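Long-range contact in deoxy-D-mannose-octulosonate 8-phosphate phosphatase (Haemophilus influenzae Rd, PDB 1K1E), which catalyses the hydrolysis of 3-deoxy-D-manno-octulosonate 8-phosphate to 3-deoxy-D-manno-octulosonate and inorganic phosphate, with magnesium as its cofactor: residues 16-21 and 103-108. Numbering follows the deposited sequence.
With CO (cobalt (II) ion), chain M.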
loop_
_atom_site.group_PDB
_atom_site.type_symbol
_atom_site.label_atom_id
_atom_site.label_comp_id
_atom_site.label_asym_id
_atom_site.label_seq_id
_atom_site.Cartn_x
_atom_site.Cartn_y
_atom_site.Cartn_z
ATOM N N ASP A 16 -8.964 -6.545 11.383
ATOM C CA ASP A 16 -8.383 -6.728 10.037
ATOM C C ASP A 16 -9.354 -6.425 8.961
ATOM O O ASP A 16 -10.408 -7.010 8.931
ATOM C CB ASP A 16 -7.852 -8.147 9.901
ATOM C CG ASP A 16 -6.760 -8.429 10.923
ATOM O OD1 ASP A 16 -5.729 -7.714 10.859
ATOM O OD2 ASP A 16 -6.965 -9.293 11.806
ATOM N N GLY A 17 -9.013 -5.500 8.067
ATOM C CA GLY A 17 -9.944 -5.212 6.980
ATOM C C GLY A 17 -10.786 -3.991 7.279
ATOM O O GLY A 17 -11.444 -3.449 6.370
ATOM N N VAL A 18 -10.752 -3.556 8.561
ATOM C CA VAL A 18 -11.485 -2.380 8.982
ATOM C C VAL A 18 -10.476 -1.360 9.481
ATOM O O VAL A 18 -10.323 -0.320 8.873
ATOM C CB VAL A 18 -12.522 -2.724 10.054
ATOM C CG1 VAL A 18 -13.178 -1.474 10.596
ATOM C CG2 VAL A 18 -13.621 -3.584 9.393
ATOM N N LEU A 19 -9.747 -1.683 10.544
ATOM C CA LEU A 19 -8.719 -0.740 11.025
ATOM C C LEU A 19 -7.430 -0.896 10.205
ATOM O O LEU A 19 -6.517 -0.092 10.337
ATOM C CB LEU A 19 -8.402 -1.004 12.488
ATOM C CG LEU A 19 -9.614 -0.760 13.410
ATOM C CD1 LEU A 19 -9.066 -1.007 14.880
ATOM C CD2 LEU A 19 -10.078 0.735 13.261
ATOM N N THR A 20 -7.357 -1.940 9.393
ATOM C CA THR A 20 -6.244 -2.239 8.490
ATOM C C THR A 20 -6.838 -2.446 7.068
ATOM O O THR A 20 -8.071 -2.551 6.910
ATOM C CB THR A 20 -5.504 -3.532 8.855
ATOM O OG1 THR A 20 -6.274 -4.648 8.419
ATOM C CG2 THR A 20 -5.215 -3.613 10.382
ATOM N N ASP A 21 -5.983 -2.522 6.042
ATOM C CA ASP A 21 -6.495 -2.718 4.722
ATOM C C ASP A 21 -6.670 -4.229 4.465
ATOM O O ASP A 21 -6.903 -4.644 3.326
ATOM C CB ASP A 21 -5.547 -2.119 3.688
ATOM C CG ASP A 21 -4.181 -2.783 3.680
ATOM O OD1 ASP A 21 -3.901 -3.680 4.502
ATOM O OD2 ASP A 21 -3.367 -2.400 2.832
ATOM N N ALA A 103 -22.873 0.330 17.849
ATOM C CA ALA A 103 -22.708 0.253 16.388
ATOM C C ALA A 103 -21.489 -0.614 16.150
ATOM O O ALA A 103 -20.591 -0.601 16.958
ATOM C CB ALA A 103 -22.464 1.624 15.779
ATOM N N TYR A 104 -21.458 -1.338 15.025
ATOM C CA TYR A 104 -20.363 -2.250 14.713
ATOM C C TYR A 104 -19.857 -1.920 13.318
ATOM O O TYR A 104 -20.634 -1.511 12.475
ATOM C CB TYR A 104 -20.862 -3.689 14.621
ATOM C CG TYR A 104 -19.783 -4.728 14.528
ATOM C CD1 TYR A 104 -19.164 -5.268 15.676
ATOM C CD2 TYR A 104 -19.297 -5.157 13.270
ATOM C CE1 TYR A 104 -18.101 -6.193 15.581
ATOM C CE2 TYR A 104 -18.292 -6.054 13.190
ATOM C CZ TYR A 104 -17.680 -6.572 14.308
ATOM O OH TYR A 104 -16.660 -7.479 14.165
ATOM N N ILE A 105 -18.577 -2.145 13.073
ATOM C CA ILE A 105 -18.058 -1.896 11.731
ATOM C C ILE A 105 -17.224 -3.110 11.357
ATOM O O ILE A 105 -16.309 -3.480 12.094
ATOM C CB ILE A 105 -17.227 -0.541 11.638
ATOM C CG1 ILE A 105 -16.628 -0.415 10.197
ATOM C CG2 ILE A 105 -16.241 -0.369 12.846
ATOM C CD1 ILE A 105 -15.987 1.018 9.973
ATOM N N GLY A 106 -17.519 -3.724 10.208
ATOM C CA GLY A 106 -16.810 -4.948 9.861
ATOM C C GLY A 106 -16.603 -5.000 8.374
ATOM O O GLY A 106 -17.003 -4.067 7.646
ATOM N N ASP A 107 -15.929 -6.052 7.947
ATOM C CA ASP A 107 -15.635 -6.192 6.495
ATOM C C ASP A 107 -15.894 -7.579 5.911
ATOM O O ASP A 107 -15.779 -7.734 4.698
ATOM C CB ASP A 107 -14.170 -5.914 6.197
ATOM C CG ASP A 107 -13.236 -6.991 6.762
ATOM O OD1 ASP A 107 -12.365 -7.533 6.050
ATOM O OD2 ASP A 107 -13.360 -7.315 7.947
ATOM N N ASP A 108 -16.148 -8.572 6.753
ATOM C CA ASP A 108 -16.273 -9.942 6.202
ATOM C C ASP A 108 -17.330 -10.814 6.835
ATOM O O ASP A 108 -18.045 -10.377 7.767
ATOM C CB ASP A 108 -14.870 -10.646 6.280
ATOM C CG ASP A 108 -14.656 -11.697 5.186
ATOM O OD1 ASP A 108 -13.540 -12.298 5.181
ATOM O OD2 ASP A 108 -15.573 -11.878 4.330
HETATM CO CO CO M . -12.155 -8.235 9.302
HETATM O O HOH W 1 -11.223 -9.290 7.754
HETATM O O HOH W 2 -10.941 -9.048 10.922
HETATM O O HOH W 3 -13.645 -9.687 9.754
#
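Asp-107 carries CG between its backbone N and carbonyl carbon (chi1 69°), a torsion that places OD2 on the cobalt ion beside Asp-16 O and OD1 beside Gly-17 CA, while Val-18, with CG1 anti to its own N (chi1 174°), sets its two methyls against Ile-105 and Gly-106. Asp-107 OD2 binds the cobalt ion at 2.0 Å; the backbone carbonyl Asp-16 O binds it at 2.2 Å. Asp-16 O and Asp-107 OD2 lie 3.1 Å apart because they share the metal, and Asp-14 and three waters complete its six ligands. The second oxygen, Asp-107 OD1, accepts a 2.7 Å hydrogen bond from water 1, itself a cobalt ligand, and forms a salt bridge with Arg-39 of the second subunit. This is the metal site of a HAD phosphatase: Asp-14, Asp-16 and Val-18 fit the DxDx(T/V) motif, which begins at the C-terminal end of strand 10-14 and runs into the following loop, where it meets the loop that follows the neighbouring parallel strand 102-106 and carries Asp-107. Gly-17 lies against the carboxylate, its CA 3.5 Å from Asp-107 OD1, where a CB would collide with that oxygen. Its N-H bonds to Thr-20 OG1, bent only slightly at 162°, within the loop that supplies the Asp-16 carbonyl. Next to the metal site, on the strand side, the contact becomes apolar. Val-18 CG2 presses on the Gly-106 backbone, tightly at CA (3.5 Å), and Val-18 CG1 meets Ile-105 CG1 at 3.6 Å, the two side chains crossing at a slant. Thr-13 touches both of them.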